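Local coordinates for protein cellulosomal scaffoldin (Bacteroides cellulosolvens, PDB 1TYJ) that probably helps assemble the cellulosome, as a scaffoldin whose type-II cohesin module is expected to bind a dockerin partner, at residues Asp10-Asp16 / Leu166-Lys170; Thr41-Trp47 / Thr114-Glu120. One frame throughout, in Å; residues are numbered along the deposited sequence.

Interaction 1 (Asp10-Asp16 / Leu166-Lys170); sequences DKVAVGD and LIYPK
Lys11-Val12 and Tyr168-Pro169 form a short parallel strand pair at the surface, at one end of the beta sandwich, joining a segment near the N terminus to the C-terminal strand. Three backbone bonds hold it. Tyr168 N donates to Asp10 O at 2.8 Å. Val12 N donates to Tyr168 O, and Lys170 N to Val12 O at 3.0 Å. Side chains add to it. The Asp10 carboxylate lies beside the Tyr168 ring, nearly coplanar with it (11°), with OD1 at the ring edge. Water 1 donates to both Asp10 OD1 and Leu166 O. The Lys11 chain bends at chi3 (140°) and chi4 (-74°). This brings NZ back over the pair to donate to Pro169 O at 2.9 Å. Lys170 runs extended beyond CG, past Ala13 CB, to a salt bridge between its NZ and Asp16 OD2 at 2.9 Å. The same OD2 accepts from Ala13 N at 2.8 Å, from the opposite face of the carboxylate. The backbone bond from Asp16 N to Ala13 O closes the type II turn; the Asp16 side chain braces it and also holds the terminal lysine. Water 2 bridges Lys170 NZ and Asp16 OD1. With an alanine at Asp16, Lys170 NZ would probably lose its charged mate and Ala13 N its acceptor. On the inner side, Val12 CG2 meets Ile167 CD1 at 4.2 Å. These two side chains pack against Val18 of strand 17-25 and against Ile121. Ile167 also touches Ile126 and Leu128 of strand 126-131. Its backbone bonds to that of Ile126, so strand 166-169 pairs with strand 126-131 as well as with 11-12.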
loop_
_atom_site.group_PDB
_atom_site.type_symbol
_atom_site.label_atom_id
_atom_site.label_comp_id
_atom_site.label_asym_id
_atom_site.label_seq_id
_atom_site.Cartn_x
_atom_site.Cartn_y
_atom_site.Cartn_z
ATOM N N ASP A 10 6.747 16.271 0.282
ATOM C CA ASP A 10 6.554 16.637 -1.121
ATOM C C ASP A 10 7.799 16.968 -1.875
ATOM O O ASP A 10 7.825 16.866 -3.109
ATOM C CB ASP A 10 5.849 18.055 -1.101
ATOM C CG ASP A 10 4.398 17.983 -1.228
ATOM O OD1 ASP A 10 3.890 18.001 -2.359
ATOM O OD2 ASP A 10 3.736 17.941 -0.179
ATOM N N LYS A 11 8.789 17.474 -1.142
ATOM C CA LYS A 11 9.976 18.073 -1.784
ATOM C C LYS A 11 11.171 17.272 -1.316
ATOM O O LYS A 11 11.415 17.160 -0.107
ATOM C CB LYS A 11 10.155 19.538 -1.376
ATOM C CG LYS A 11 9.125 20.453 -1.954
ATOM C CD LYS A 11 9.629 21.904 -1.981
ATOM C CE LYS A 11 9.210 22.578 -3.269
ATOM N NZ LYS A 11 9.984 22.164 -4.521
ATOM N N VAL A 12 11.899 16.707 -2.271
ATOM C CA VAL A 12 12.977 15.790 -1.930
ATOM C C VAL A 12 14.237 16.030 -2.746
ATOM O O VAL A 12 14.173 16.415 -3.897
ATOM C CB VAL A 12 12.560 14.325 -2.162
ATOM C CG1 VAL A 12 11.648 13.859 -1.061
ATOM C CG2 VAL A 12 11.879 14.188 -3.504
ATOM N N ALA A 13 15.376 15.761 -2.123
ATOM C CA ALA A 13 16.669 15.828 -2.783
ATOM C C ALA A 13 17.171 14.378 -2.949
ATOM O O ALA A 13 16.637 13.468 -2.325
ATOM C CB ALA A 13 17.616 16.625 -1.917
ATOM N N VAL A 14 18.184 14.165 -3.785
ATOM C CA VAL A 14 18.729 12.830 -3.942
ATOM C C VAL A 14 19.233 12.365 -2.577
ATOM O O VAL A 14 19.879 13.117 -1.853
ATOM C CB VAL A 14 19.856 12.775 -4.993
ATOM C CG1 VAL A 14 20.480 11.377 -4.995
ATOM C CG2 VAL A 14 19.280 13.052 -6.340
ATOM N N GLY A 15 18.874 11.130 -2.239
ATOM C CA GLY A 15 19.244 10.504 -0.980
ATOM C C GLY A 15 18.163 10.654 0.059
ATOM O O GLY A 15 18.195 9.963 1.078
ATOM N N ASP A 16 17.200 11.549 -0.154
ATOM C CA ASP A 16 16.130 11.701 0.844
ATOM C C ASP A 16 15.203 10.496 0.787
ATOM O O ASP A 16 15.121 9.807 -0.250
ATOM C CB ASP A 16 15.293 12.965 0.544
ATOM C CG ASP A 16 15.999 14.259 0.962
ATOM O OD1 ASP A 16 17.079 14.182 1.602
ATOM O OD2 ASP A 16 15.452 15.352 0.653
ATOM N N LEU A 166 2.037 13.961 -6.332
ATOM C CA LEU A 166 3.374 14.132 -6.874
ATOM C C LEU A 166 4.435 14.446 -5.823
ATOM O O LEU A 166 4.142 14.938 -4.725
ATOM C CB LEU A 166 3.364 15.291 -7.885
ATOM C CG LEU A 166 2.310 15.292 -8.988
ATOM C CD1 LEU A 166 2.731 16.313 -10.080
ATOM C CD2 LEU A 166 1.990 14.000 -9.597
ATOM N N ILE A 167 5.681 14.183 -6.199
ATOM C CA ILE A 167 6.826 14.669 -5.461
ATOM C C ILE A 167 7.645 15.562 -6.412
ATOM O O ILE A 167 7.560 15.445 -7.651
ATOM C CB ILE A 167 7.702 13.499 -4.899
ATOM C CG1 ILE A 167 8.157 12.557 -6.023
ATOM C CG2 ILE A 167 6.909 12.769 -3.789
ATOM C CD1 ILE A 167 9.300 11.562 -5.617
ATOM N N TYR A 168 8.391 16.461 -5.805
ATOM C CA TYR A 168 9.112 17.517 -6.508
ATOM C C TYR A 168 10.534 17.633 -5.978
ATOM O O TYR A 168 10.798 17.248 -4.832
ATOM C CB TYR A 168 8.415 18.831 -6.216
ATOM C CG TYR A 168 6.968 18.876 -6.656
ATOM C CD1 TYR A 168 5.932 18.658 -5.741
ATOM C CD2 TYR A 168 6.638 19.151 -7.995
ATOM C CE1 TYR A 168 4.598 18.697 -6.168
ATOM C CE2 TYR A 168 5.327 19.190 -8.407
ATOM C CZ TYR A 168 4.310 18.987 -7.495
ATOM O OH TYR A 168 2.988 19.043 -7.936
ATOM N N PRO A 169 11.447 18.187 -6.788
ATOM C CA PRO A 169 12.806 18.386 -6.291
ATOM C C PRO A 169 12.909 19.526 -5.290
ATOM O O PRO A 169 12.186 20.528 -5.416
ATOM C CB PRO A 169 13.593 18.750 -7.562
ATOM C CG PRO A 169 12.543 19.438 -8.460
ATOM C CD PRO A 169 11.284 18.624 -8.194
ATOM N N LYS A 170 13.815 19.404 -4.322
ATOM C CA LYS A 170 14.171 20.534 -3.473
ATOM C C LYS A 170 14.891 21.582 -4.311
ATOM O O LYS A 170 14.773 22.788 -4.072
ATOM C CB LYS A 170 15.090 20.064 -2.351
ATOM C CG LYS A 170 14.370 19.828 -1.054
ATOM C CD LYS A 170 15.178 18.903 -0.171
ATOM C CE LYS A 170 14.650 18.830 1.258
ATOM N NZ LYS A 170 15.449 17.852 2.092
ATOM O OXT LYS A 170 15.585 21.222 -5.268
HETATM O O HOH W 1 2.215 16.155 -3.350
HETATM O O HOH W 2 17.990 16.982 1.822
#

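Interaction 2 (Thr41-Trp47 / Thr114-Glu120); sequences TTYLQPW and TFKVIKE
Leu44-Trp47 and Thr114-Val117 pair as antiparallel strands through backbone hydrogen bonds. Gln45 and Lys116 form a hydrogen-bonded pair: Gln45 N donates to Lys116 O at 2.9 Å, and Lys116 N to Gln45 O at 2.8 Å. Trp47 N donates to Thr114 O. Beyond the strand end, Ile118 N reaches Tyr43 O almost straight (170° at the hydrogen). Water 4 links Trp47 O to Thr114 N.

Apolar contacts fill the face that carries Leu44, Pro46, Phe115 and Val117. Leu44 CD2 lies 3.8 Å from Phe115 CB and also meets Val117 CG2. Pro46 CG sits 4.0 Å from Phe115 CE2. This is the inner face of one sheet of the cohesin beta sandwich; Leu44 and Phe115 also touch Leu128 of strand 126-131, which belongs to the other sheet.

On the other face, Lys116 lies over the six-membered ring of Trp47. Its CE makes a CH-pi contact 3.6 Å from the ring centroid, and its NZ makes a cation-pi contact at 3.8 Å from the same point. CG of Lys116 is anti to the backbone N (chi1 174°), and a bend at chi3 (-74°) lays the chain's end over the indole. NZ also donates to water 3. Trp47 NE1 is hydrogen-bonded to Asp52 OD1.

Near the strand ends, side chains pack on backbone and on one another. The Tyr43 ring turns its edge to Lys119 O and Glu120 O, while Thr42 CG2 covers one face. Ile118 CG1 packs at 3.4 Å against Tyr43 O, and its CG2 rests on Gln45 CB.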
loop_
_atom_site.group_PDB
_atom_site.type_symbol
_atom_site.label_atom_id
_atom_site.label_comp_id
_atom_site.label_asym_id
_atom_site.label_seq_id
_atom_site.Cartn_x
_atom_site.Cartn_y
_atom_site.Cartn_z
ATOM N N THR A 41 11.377 3.341 -11.516
ATOM C CA THR A 41 12.697 2.871 -11.063
ATOM C C THR A 41 13.866 3.805 -11.414
ATOM O O THR A 41 14.966 3.648 -10.887
ATOM C CB THR A 41 13.038 1.463 -11.633
ATOM O OG1 THR A 41 13.145 1.537 -13.059
ATOM C CG2 THR A 41 11.989 0.431 -11.244
ATOM N N THR A 42 13.641 4.772 -12.298
ATOM C CA THR A 42 14.667 5.771 -12.612
ATOM C C THR A 42 14.918 6.686 -11.411
ATOM O O THR A 42 16.052 7.108 -11.183
ATOM C CB THR A 42 14.226 6.592 -13.829
ATOM O OG1 THR A 42 14.090 5.703 -14.942
ATOM C CG2 THR A 42 15.225 7.719 -14.185
ATOM N N TYR A 43 13.872 6.983 -10.632
ATOM C CA TYR A 43 13.977 8.004 -9.589
ATOM C C TYR A 43 13.908 7.482 -8.180
ATOM O O TYR A 43 14.365 8.160 -7.265
ATOM C CB TYR A 43 12.887 9.072 -9.760
ATOM C CG TYR A 43 13.005 9.768 -11.103
ATOM C CD1 TYR A 43 12.170 9.420 -12.172
ATOM C CD2 TYR A 43 13.990 10.748 -11.301
ATOM C CE1 TYR A 43 12.304 10.062 -13.427
ATOM C CE2 TYR A 43 14.129 11.371 -12.531
ATOM C CZ TYR A 43 13.289 11.022 -13.580
ATOM O OH TYR A 43 13.435 11.657 -14.793
ATOM N N LEU A 44 13.291 6.311 -8.003
ATOM C CA LEU A 44 12.916 5.828 -6.658
ATOM C C LEU A 44 13.351 4.388 -6.422
ATOM O O LEU A 44 13.260 3.536 -7.315
ATOM C CB LEU A 44 11.380 5.904 -6.482
ATOM C CG LEU A 44 10.828 7.334 -6.530
ATOM C CD1 LEU A 44 9.338 7.244 -6.655
ATOM C CD2 LEU A 44 11.193 8.126 -5.232
ATOM N N GLN A 45 13.755 4.131 -5.185
ATOM C CA GLN A 45 14.141 2.798 -4.728
ATOM C C GLN A 45 13.429 2.470 -3.414
ATOM O O GLN A 45 13.703 3.094 -2.369
ATOM C CB GLN A 45 15.659 2.754 -4.553
ATOM C CG GLN A 45 16.172 1.396 -4.083
ATOM C CD GLN A 45 17.676 1.357 -3.960
ATOM O OE1 GLN A 45 18.315 0.489 -4.538
ATOM N NE2 GLN A 45 18.238 2.271 -3.189
ATOM N N PRO A 46 12.500 1.482 -3.436
ATOM C CA PRO A 46 11.815 1.145 -2.184
ATOM C C PRO A 46 12.829 0.784 -1.089
ATOM O O PRO A 46 13.780 0.044 -1.354
ATOM C CB PRO A 46 10.951 -0.075 -2.560
ATOM C CG PRO A 46 10.725 0.088 -4.090
ATOM C CD PRO A 46 12.050 0.651 -4.574
ATOM N N TRP A 47 12.582 1.266 0.130
ATOM C CA TRP A 47 13.583 1.251 1.198
ATOM C C TRP A 47 12.998 0.721 2.470
ATOM O O TRP A 47 11.986 1.222 2.951
ATOM C CB TRP A 47 14.114 2.676 1.423
ATOM C CG TRP A 47 15.422 2.631 2.173
ATOM C CD1 TRP A 47 15.608 2.811 3.504
ATOM C CD2 TRP A 47 16.685 2.358 1.602
ATOM N NE1 TRP A 47 16.943 2.678 3.800
ATOM C CE2 TRP A 47 17.632 2.401 2.647
ATOM C CE3 TRP A 47 17.119 2.106 0.297
ATOM C CZ2 TRP A 47 19.000 2.172 2.434
ATOM C CZ3 TRP A 47 18.486 1.862 0.075
ATOM C CH2 TRP A 47 19.410 1.908 1.149
ATOM N N THR A 114 8.233 3.353 2.053
ATOM C CA THR A 114 9.232 4.414 1.938
ATOM C C THR A 114 10.085 4.132 0.713
ATOM O O THR A 114 10.432 2.966 0.431
ATOM C CB THR A 114 10.126 4.439 3.217
ATOM O OG1 THR A 114 9.298 4.678 4.368
ATOM C CG2 THR A 114 11.211 5.525 3.169
ATOM N N PHE A 115 10.434 5.215 0.001
ATOM C CA PHE A 115 11.325 5.179 -1.148
ATOM C C PHE A 115 12.521 6.093 -0.890
ATOM O O PHE A 115 12.358 7.169 -0.292
ATOM C CB PHE A 115 10.614 5.731 -2.384
ATOM C CG PHE A 115 9.385 4.975 -2.788
ATOM C CD1 PHE A 115 8.128 5.314 -2.282
ATOM C CD2 PHE A 115 9.465 3.959 -3.748
ATOM C CE1 PHE A 115 6.964 4.614 -2.705
ATOM C CE2 PHE A 115 8.326 3.269 -4.150
ATOM C CZ PHE A 115 7.082 3.608 -3.642
ATOM N N LYS A 116 13.711 5.658 -1.298
ATOM C CA LYS A 116 14.869 6.542 -1.332
ATOM C C LYS A 116 14.906 7.162 -2.719
ATOM O O LYS A 116 14.721 6.479 -3.732
ATOM C CB LYS A 116 16.181 5.798 -0.993
ATOM C CG LYS A 116 17.448 6.656 -1.170
ATOM C CD LYS A 116 18.742 5.851 -1.038
ATOM C CE LYS A 116 19.031 5.489 0.403
ATOM N NZ LYS A 116 20.428 4.915 0.544
ATOM N N VAL A 117 15.139 8.465 -2.757
ATOM C CA VAL A 117 15.270 9.170 -4.037
ATOM C C VAL A 117 16.681 8.958 -4.570
ATOM O O VAL A 117 17.657 9.308 -3.895
ATOM C CB VAL A 117 14.984 10.670 -3.853
ATOM C CG1 VAL A 117 15.186 11.394 -5.176
ATOM C CG2 VAL A 117 13.566 10.858 -3.257
ATOM N N ILE A 118 16.759 8.373 -5.763
ATOM C CA ILE A 118 18.058 7.990 -6.375
ATOM C C ILE A 118 18.497 8.806 -7.591
ATOM O O ILE A 118 19.605 8.614 -8.084
ATOM C CB ILE A 118 18.135 6.477 -6.694
ATOM C CG1 ILE A 118 17.047 6.082 -7.702
ATOM C CG2 ILE A 118 18.018 5.694 -5.388
ATOM C CD1 ILE A 118 17.335 4.806 -8.486
ATOM N N LYS A 119 17.631 9.715 -8.053
ATOM C CA LYS A 119 17.997 10.636 -9.118
ATOM C C LYS A 119 17.181 11.889 -8.923
ATOM O O LYS A 119 16.038 11.797 -8.473
ATOM C CB LYS A 119 17.687 10.035 -10.484
ATOM C CG LYS A 119 18.159 10.857 -11.683
ATOM C CD LYS A 119 17.890 10.063 -12.930
ATOM C CE LYS A 119 18.076 10.876 -14.190
ATOM N NZ LYS A 119 19.487 10.989 -14.438
ATOM N N GLU A 120 17.750 13.052 -9.262
ATOM C CA GLU A 120 17.035 14.319 -9.141
ATOM C C GLU A 120 15.653 14.288 -9.815
ATOM O O GLU A 120 15.517 13.914 -10.983
ATOM C CB GLU A 120 17.893 15.451 -9.705
ATOM C CG GLU A 120 17.257 16.844 -9.547
ATOM C CD GLU A 120 18.089 17.953 -10.174
ATOM O OE1 GLU A 120 19.336 17.821 -10.262
ATOM O OE2 GLU A 120 17.495 18.980 -10.568
HETATM O O HOH W 3 21.119 3.444 -1.666
HETATM O O HOH W 4 9.185 0.855 3.303
#

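Overall arrangement
From the N terminus, the chain first passes through 10-16, which pairs with 166-170 at the far end of the chain. Interaction 1 therefore closes a loop spanning most of the module. Interaction 2 lies within that loop: 41-47 pairs with 114-120 before the chain returns to close interaction 1. The two do not cross in sequence. Their centres are 10 Å apart, at the same end of the sandwich, and they touch. Gly15 N and Val117 O, and Asp16 O and Val117 N, are probably hydrogen-bonded, and Val14 packs on Lys119 and Glu120. Interaction 1 belongs to one sheet and interaction 2 to the other, and the 13-16 turn connects them.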